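Local coordinates for protein membrane-bound protease PH1510 (Pyrococcus horikoshii, PDB 6M4B) that cleaves proteins as a membrane-bound serine protease, preferentially near hydrophobic or aromatic residues, and can degrade casein and a stomatin homolog in vitro, at residues 96-99 with 100-103; 111-114 with 115-119; 130-133 with 134-137. The protein carries 1 engineered substitution. All blocks are in the same frame, centred on the assembly; numbering follows the deposited sequence.

Contact 1. Residues 96-99 with 100-103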
loop_
_atom_site.group_PDB
_atom_site.type_symbol
_atom_site.label_atom_id
_atom_site.label_comp_id
_atom_site.label_asym_id
_atom_site.label_seq_id
_atom_site.Cartn_x
_atom_site.Cartn_y
_atom_site.Cartn_z
ATOM N N ALA A 96 9.112 15.998 -9.389
ATOM C CA ALA A 96 10.012 16.970 -9.984
ATOM C C ALA A 96 11.347 16.942 -9.241
ATOM O O ALA A 96 11.383 16.765 -8.009
ATOM C CB ALA A 96 9.400 18.352 -9.892
ATOM N N MET A 97 12.415 17.131 -9.990
ATOM C CA MET A 97 13.769 17.271 -9.401
ATOM C C MET A 97 14.511 18.564 -9.848
ATOM O O MET A 97 14.477 18.931 -10.997
ATOM C CB MET A 97 14.618 16.040 -9.726
ATOM C CG MET A 97 14.116 14.733 -9.077
ATOM S SD MET A 97 15.141 13.344 -9.560
ATOM C CE MET A 97 16.563 13.623 -8.514
ATOM N N ALA A 98 15.084 19.270 -8.892
ATOM C CA ALA A 98 15.974 20.411 -9.194
ATOM C C ALA A 98 17.298 19.894 -9.750
ATOM O O ALA A 98 17.690 18.777 -9.411
ATOM C CB ALA A 98 16.247 21.207 -7.939
ATOM N N PRO A 99 17.962 20.663 -10.642
ATOM C CA PRO A 99 19.288 20.188 -11.100
ATOM C C PRO A 99 20.224 20.105 -9.909
ATOM O O PRO A 99 20.008 20.826 -8.911
ATOM C CB PRO A 99 19.726 21.248 -12.108
ATOM C CG PRO A 99 18.438 21.867 -12.599
ATOM C CD PRO A 99 17.536 21.871 -11.376
ATOM N N GLY A 100 21.141 19.131 -9.963
ATOM C CA GLY A 100 22.054 18.819 -8.855
ATOM C C GLY A 100 21.484 17.992 -7.718
ATOM O O GLY A 100 22.022 17.994 -6.603
ATOM N N THR A 101 20.365 17.298 -7.958
ATOM C CA THR A 101 19.750 16.491 -6.897
ATOM C C THR A 101 19.890 15.037 -7.263
ATOM O O THR A 101 20.392 14.698 -8.319
ATOM C CB THR A 101 18.263 16.839 -6.642
ATOM O OG1 THR A 101 17.511 16.678 -7.848
ATOM C CG2 THR A 101 18.120 18.243 -6.097
ATOM N N SER A 102 19.446 14.174 -6.375
ATOM C CA SER A 102 19.677 12.752 -6.540
ATOM C C SER A 102 18.422 11.955 -6.131
ATOM O O SER A 102 17.718 12.309 -5.185
ATOM C CB SER A 102 20.855 12.363 -5.639
ATOM O OG SER A 102 21.222 11.046 -5.897
ATOM N N ILE A 103 18.165 10.853 -6.813
ATOM C CA ILE A 103 17.067 9.946 -6.377
ATOM C C ILE A 103 17.557 8.495 -6.418
ATOM O O ILE A 103 18.365 8.135 -7.260
ATOM C CB ILE A 103 15.784 10.169 -7.223
ATOM C CG1 ILE A 103 14.615 9.348 -6.688
ATOM C CG2 ILE A 103 16.028 9.844 -8.684
ATOM C CD1 ILE A 103 13.285 9.824 -7.215
#

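Contact 2. Residues 111-114 with 115-119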
loop_
_atom_site.group_PDB
_atom_site.type_symbol
_atom_site.label_atom_id
_atom_site.label_comp_id
_atom_site.label_asym_id
_atom_site.label_seq_id
_atom_site.Cartn_x
_atom_site.Cartn_y
_atom_site.Cartn_z
ATOM N N GLY A 111 21.859 -2.052 9.305
ATOM C CA GLY A 111 22.806 -1.229 10.045
ATOM C C GLY A 111 24.208 -1.805 9.827
ATOM O O GLY A 111 24.471 -2.477 8.826
ATOM N N TYR A 112 25.111 -1.499 10.759
ATOM C CA TYR A 112 26.481 -2.062 10.824
ATOM C C TYR A 112 26.679 -3.114 11.955
ATOM O O TYR A 112 26.144 -2.982 13.079
ATOM C CB TYR A 112 27.490 -0.904 10.980
ATOM C CG TYR A 112 27.527 -0.010 9.747
ATOM C CD1 TYR A 112 26.710 1.114 9.678
ATOM C CD2 TYR A 112 28.349 -0.318 8.650
ATOM C CE1 TYR A 112 26.701 1.915 8.550
ATOM C CE2 TYR A 112 28.378 0.490 7.528
ATOM C CZ TYR A 112 27.536 1.598 7.485
ATOM O OH TYR A 112 27.537 2.431 6.402
ATOM N N SER A 113 27.454 -4.138 11.654
ATOM C CA SER A 113 27.668 -5.262 12.593
ATOM C C SER A 113 28.652 -4.927 13.751
ATOM O O SER A 113 29.024 -3.764 13.921
ATOM C CB SER A 113 28.144 -6.482 11.813
ATOM O OG SER A 113 29.499 -6.348 11.440
ATOM N N GLN A 114 28.977 -5.947 14.567
ATOM C CA GLN A 114 30.100 -5.966 15.597
ATOM C C GLN A 114 31.400 -5.540 14.938
ATOM O O GLN A 114 32.135 -4.700 15.461
ATOM C CB GLN A 114 30.407 -7.382 16.247
ATOM C CG GLN A 114 29.291 -8.370 16.311
ATOM C CD GLN A 114 29.134 -9.241 15.074
ATOM O OE1 GLN A 114 28.526 -8.848 14.086
ATOM N NE2 GLN A 114 29.615 -10.451 15.162
ATOM N N ASN A 115 31.675 -6.159 13.785
ATOM C CA ASN A 115 32.733 -5.695 12.874
ATOM C C ASN A 115 32.229 -4.373 12.296
ATOM O O ASN A 115 31.120 -3.942 12.604
ATOM C CB ASN A 115 32.952 -6.723 11.750
ATOM C CG ASN A 115 33.317 -8.083 12.279
ATOM O OD1 ASN A 115 33.585 -8.221 13.455
ATOM N ND2 ASN A 115 33.317 -9.098 11.417
ATOM N N GLY A 116 32.949 -3.735 11.406
ATOM C CA GLY A 116 32.294 -2.574 10.742
ATOM C C GLY A 116 31.389 -2.916 9.548
ATOM O O GLY A 116 31.214 -2.069 8.663
ATOM N N SER A 117 30.813 -4.125 9.496
ATOM C CA SER A 117 30.295 -4.647 8.221
ATOM C C SER A 117 28.872 -4.218 8.012
ATOM O O SER A 117 28.057 -4.235 8.930
ATOM C CB SER A 117 30.363 -6.172 8.139
ATOM O OG SER A 117 31.583 -6.572 8.690
ATOM N N ILE A 118 28.559 -3.896 6.770
ATOM C CA ILE A 118 27.225 -3.492 6.422
ATOM C C ILE A 118 26.315 -4.761 6.527
ATOM O O ILE A 118 26.643 -5.793 6.029
ATOM C CB ILE A 118 27.252 -2.734 5.070
ATOM C CG1 ILE A 118 25.949 -1.924 4.962
ATOM C CG2 ILE A 118 27.625 -3.646 3.869
ATOM C CD1 ILE A 118 25.486 -1.587 3.563
ATOM N N ILE A 119 25.240 -4.698 7.293
ATOM C CA ILE A 119 24.316 -5.806 7.393
ATOM C C ILE A 119 23.207 -5.659 6.287
ATOM O O ILE A 119 22.307 -4.809 6.393
ATOM C CB ILE A 119 23.669 -5.871 8.818
ATOM C CG1 ILE A 119 24.728 -5.993 9.946
ATOM C CG2 ILE A 119 22.658 -7.035 8.918
ATOM C CD1 ILE A 119 24.151 -5.935 11.355
#

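Contact 3. Residues 130-133 with 134-137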
loop_
_atom_site.group_PDB
_atom_site.type_symbol
_atom_site.label_atom_id
_atom_site.label_comp_id
_atom_site.label_asym_id
_atom_site.label_seq_id
_atom_site.Cartn_x
_atom_site.Cartn_y
_atom_site.Cartn_z
ATOM N N ILE A 130 11.338 -5.026 -3.057
ATOM C CA ILE A 130 11.328 -5.021 -4.513
ATOM C C ILE A 130 9.893 -5.095 -5.026
ATOM O O ILE A 130 9.514 -4.288 -5.873
ATOM C CB ILE A 130 12.156 -6.163 -5.110
ATOM C CG1 ILE A 130 13.653 -5.932 -4.823
ATOM C CG2 ILE A 130 11.937 -6.282 -6.597
ATOM C CD1 ILE A 130 14.561 -7.119 -5.148
ATOM N N ALA A 131 9.080 -6.011 -4.508
ATOM C CA ALA A 131 7.694 -6.054 -4.937
ATOM C C ALA A 131 6.992 -4.706 -4.640
ATOM O O ALA A 131 6.240 -4.212 -5.486
ATOM C CB ALA A 131 6.953 -7.196 -4.281
ATOM N N TYR A 132 7.261 -4.101 -3.483
ATOM C CA TYR A 132 6.592 -2.841 -3.128
ATOM C C TYR A 132 7.017 -1.648 -4.034
ATOM O O TYR A 132 6.156 -0.950 -4.603
ATOM C CB TYR A 132 6.834 -2.524 -1.699
ATOM C CG TYR A 132 6.150 -1.317 -1.186
ATOM C CD1 TYR A 132 4.771 -1.278 -1.071
ATOM C CD2 TYR A 132 6.879 -0.209 -0.755
ATOM C CE1 TYR A 132 4.112 -0.171 -0.596
ATOM C CE2 TYR A 132 6.238 0.894 -0.225
ATOM C CZ TYR A 132 4.880 0.937 -0.171
ATOM O OH TYR A 132 4.265 2.038 0.346
ATOM N N ILE A 133 8.317 -1.487 -4.244
ATOM C CA ILE A 133 8.837 -0.377 -5.049
ATOM C C ILE A 133 8.409 -0.501 -6.522
ATOM O O ILE A 133 8.008 0.487 -7.138
ATOM C CB ILE A 133 10.357 -0.194 -4.914
ATOM C CG1 ILE A 133 10.717 1.282 -5.153
ATOM C CG2 ILE A 133 11.152 -1.129 -5.842
ATOM C CD1 ILE A 133 12.168 1.595 -4.950
ATOM N N LYS A 134 8.348 -1.728 -7.019
ATOM C CA LYS A 134 7.880 -1.981 -8.365
ATOM C C LYS A 134 6.401 -1.678 -8.542
ATOM O O LYS A 134 5.983 -1.164 -9.577
ATOM C CB LYS A 134 8.177 -3.403 -8.798
ATOM C CG LYS A 134 9.623 -3.621 -9.201
ATOM C CD LYS A 134 9.914 -5.067 -9.544
ATOM C CE LYS A 134 9.245 -5.548 -10.830
ATOM N NZ LYS A 134 10.227 -5.943 -11.857
ATOM N N SER A 135 5.622 -1.950 -7.518
ATOM C CA SER A 135 4.237 -1.657 -7.534
ATOM C C SER A 135 3.989 -0.138 -7.570
ATOM O O SER A 135 3.110 0.272 -8.291
ATOM C CB SER A 135 3.534 -2.265 -6.326
ATOM O OG SER A 135 3.769 -1.584 -5.103
ATOM N N LEU A 136 4.747 0.660 -6.797
ATOM C CA LEU A 136 4.606 2.101 -6.840
ATOM C C LEU A 136 4.953 2.620 -8.254
ATOM O O LEU A 136 4.206 3.418 -8.798
ATOM C CB LEU A 136 5.456 2.789 -5.774
ATOM C CG LEU A 136 5.206 2.377 -4.310
ATOM C CD1 LEU A 136 6.109 3.194 -3.431
ATOM C CD2 LEU A 136 3.749 2.605 -3.959
ATOM N N ALA A 137 5.996 2.069 -8.873
ATOM C CA ALA A 137 6.305 2.397 -10.239
ATOM C C ALA A 137 5.202 2.017 -11.226
ATOM O O ALA A 137 4.806 2.837 -12.042
ATOM C CB ALA A 137 7.644 1.784 -10.666
#

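Contact 1. Residues 96-99 with 100-103
A type II beta turn from Ala98 to Thr101 brings Met97 against Thr101 and Ile103, where strand 94-97 of the parallel sheet gives way to strand 102-104 of the small mixed sheet. The hydroxyl of Thr101 closes the turn: OG1 donates to the Ala98 carbonyl O at 2.6 Å, lying in the carbonyl plane with a C=O...O angle of 150°. Thr101 N adds only a weak bond to the same oxygen. With chi1 at 58° the hydroxyl sits between its own backbone N and carbonyl carbon, swung back toward Ala98, while CG2 rests 4.0 Å from Ala98 CB. Threonine thus supplies a donor and a methyl from one branch point. Pro99 and Gly100 hold the two central positions. Proline's ring fits the first; the positive phi of the second favours glycine, and a CB there would in addition clash with Pro99 O.

In this ClpP/crotonase-type domain the turn carries the chain out of the main sheet. Met97 reaches across from strand 94-97 to the residues after the turn: the bend at chi3 (77°) turns CE back to within 3.3 Å of Thr101 OG1, and SD lies 3.7 Å from Ile103 CG2. The two apolar side chains meet at about a right angle, and Pro159 and Ala162 of helix 159-164 pack on the same cluster. Ile103 also reaches Thr86 and Ala89 of helix 84-90.

Contact 2. Residues 111-114 with 115-119
Tyr112 and Ile118 face each other as a non-hydrogen-bonded pair near the end of the two-stranded hairpin formed by strands 109-112 and 118-120. Their side chains share one face of the ribbon, and ring atom CE2 of Tyr112 lies 4.2 Å from Ile118 CB, a modest apolar contact on the surface. With CG anti to its carbonyl carbon (chi1 -66°), the tyrosine ring also reaches the loop, where Gly116 O lies at the ring edge, near its plane, 3.4 Å from CD2. At the root of the side chain, Tyr112 CA makes a CA-H...O contact with Ser117 O.

Ile119 belongs to the other face. Its CG1 branch runs alongside Ser113, 3.9 Å from Ser113 CB, and CD1 continues along the Ser113 backbone. Gly111 has backbone angles that would jam a side chain against the preceding carbonyl, so glycine suits the place. The strands are tied by Ile119 N to Gly111 O at 2.8 Å, nearly straight at 170°, and Ser113 N to Ser117 O closes the loop beyond them.

Ser113 turns its hydroxyl into the loop. A chi1 of 76° places OG between its own N and carbonyl carbon, facing Ser117, whose N donates to it at 3.2 Å; Ser117 CB lies 3.4 Å from the same oxygen. Leu110 and Ile109, which belong to the substrate-binding site, lie just along the hairpin and touch Ile119 and Ile118.

Ser113 and Ser117 therefore grip each other twice, backbone to backbone and backbone to hydroxyl, so the loop closes largely through polar bonds, while the isoleucines and the tyrosine give apolar surfaces to the same exposed hairpin that carries the substrate-binding residues.

Contact 3. Residues 130-133 with 134-137
Helix 123-139, which carries the active-site Lys124 in its first turn, runs through this contact as regular alpha-helix, and Tyr132, Ser135 and Leu136 meet along one side of it. Four successive i to i+4 backbone bonds hold the turn, from Lys134 N to Ile130 O through to Ala137 N to Ile133 O. Tyr132 O takes two donors: Leu136 N at 3.1 Å, in the carbonyl plane, and the hydroxyl of Ser135 at 2.5 Å, tilted 17° from that plane. Ser135 reaches back because chi1 of 75° sets OG between its own N and carbonyl carbon; a buried hydroxyl thereby finds a partner within its own helix. An alanine here would remove the hydroxyl and is likely to cost Tyr132 O the second of these two bonds, leaving that from the Leu136 amide in place.

The tyrosine ring leaves the backbone with CG anti to N (chi1 -177°) and leans toward the next turn, where Leu136 CG lies over one face of it and CD1 comes within 3.9 Å of CE2. Leucine's branched end suits this place by covering a flat ring. On another side, Ile130 and Lys134 run side by side in the same direction, with CG2 of Ile130 3.8 Å from CD of Lys134. The aliphatic part of the lysine thus packs on isoleucine, while its NZ forms a salt bridge with Glu148 of helix 144-152.

That helix also receives Ile130 and Ile133, while Tyr132 packs on Met56, Met57 and Val60 of helix 53-64, and Ile133 and Leu136 press on Tyr87 and Leu90 of helix 84-90. At the dimer interface, Ser135 meets Ser135 of the second subunit, and Ala131 and Tyr132 meet Gln138 and Glu139 of the second subunit, respectively.

The three contacts come one after another along the chain, all within the NfeD1b N-terminal domain. Contact 1 lies at the exit from the parallel sheet; strand 102-104 then leads on to the hairpin of contact 2, and strand 118-120 leads in turn to helix 123-139, which holds contact 3. They do not touch: centres lie about 30 Å apart for contacts 1 and 2, about 21 Å for 1 and 3, and about 27 Å for 2 and 3. Contacts 1 and 3 both pack on helix 84-90, whereas the hairpin projects from the body. Read in order, the chain passes from the sheet through substrate-binding residues to the catalytic lysine and part of the dimer interface.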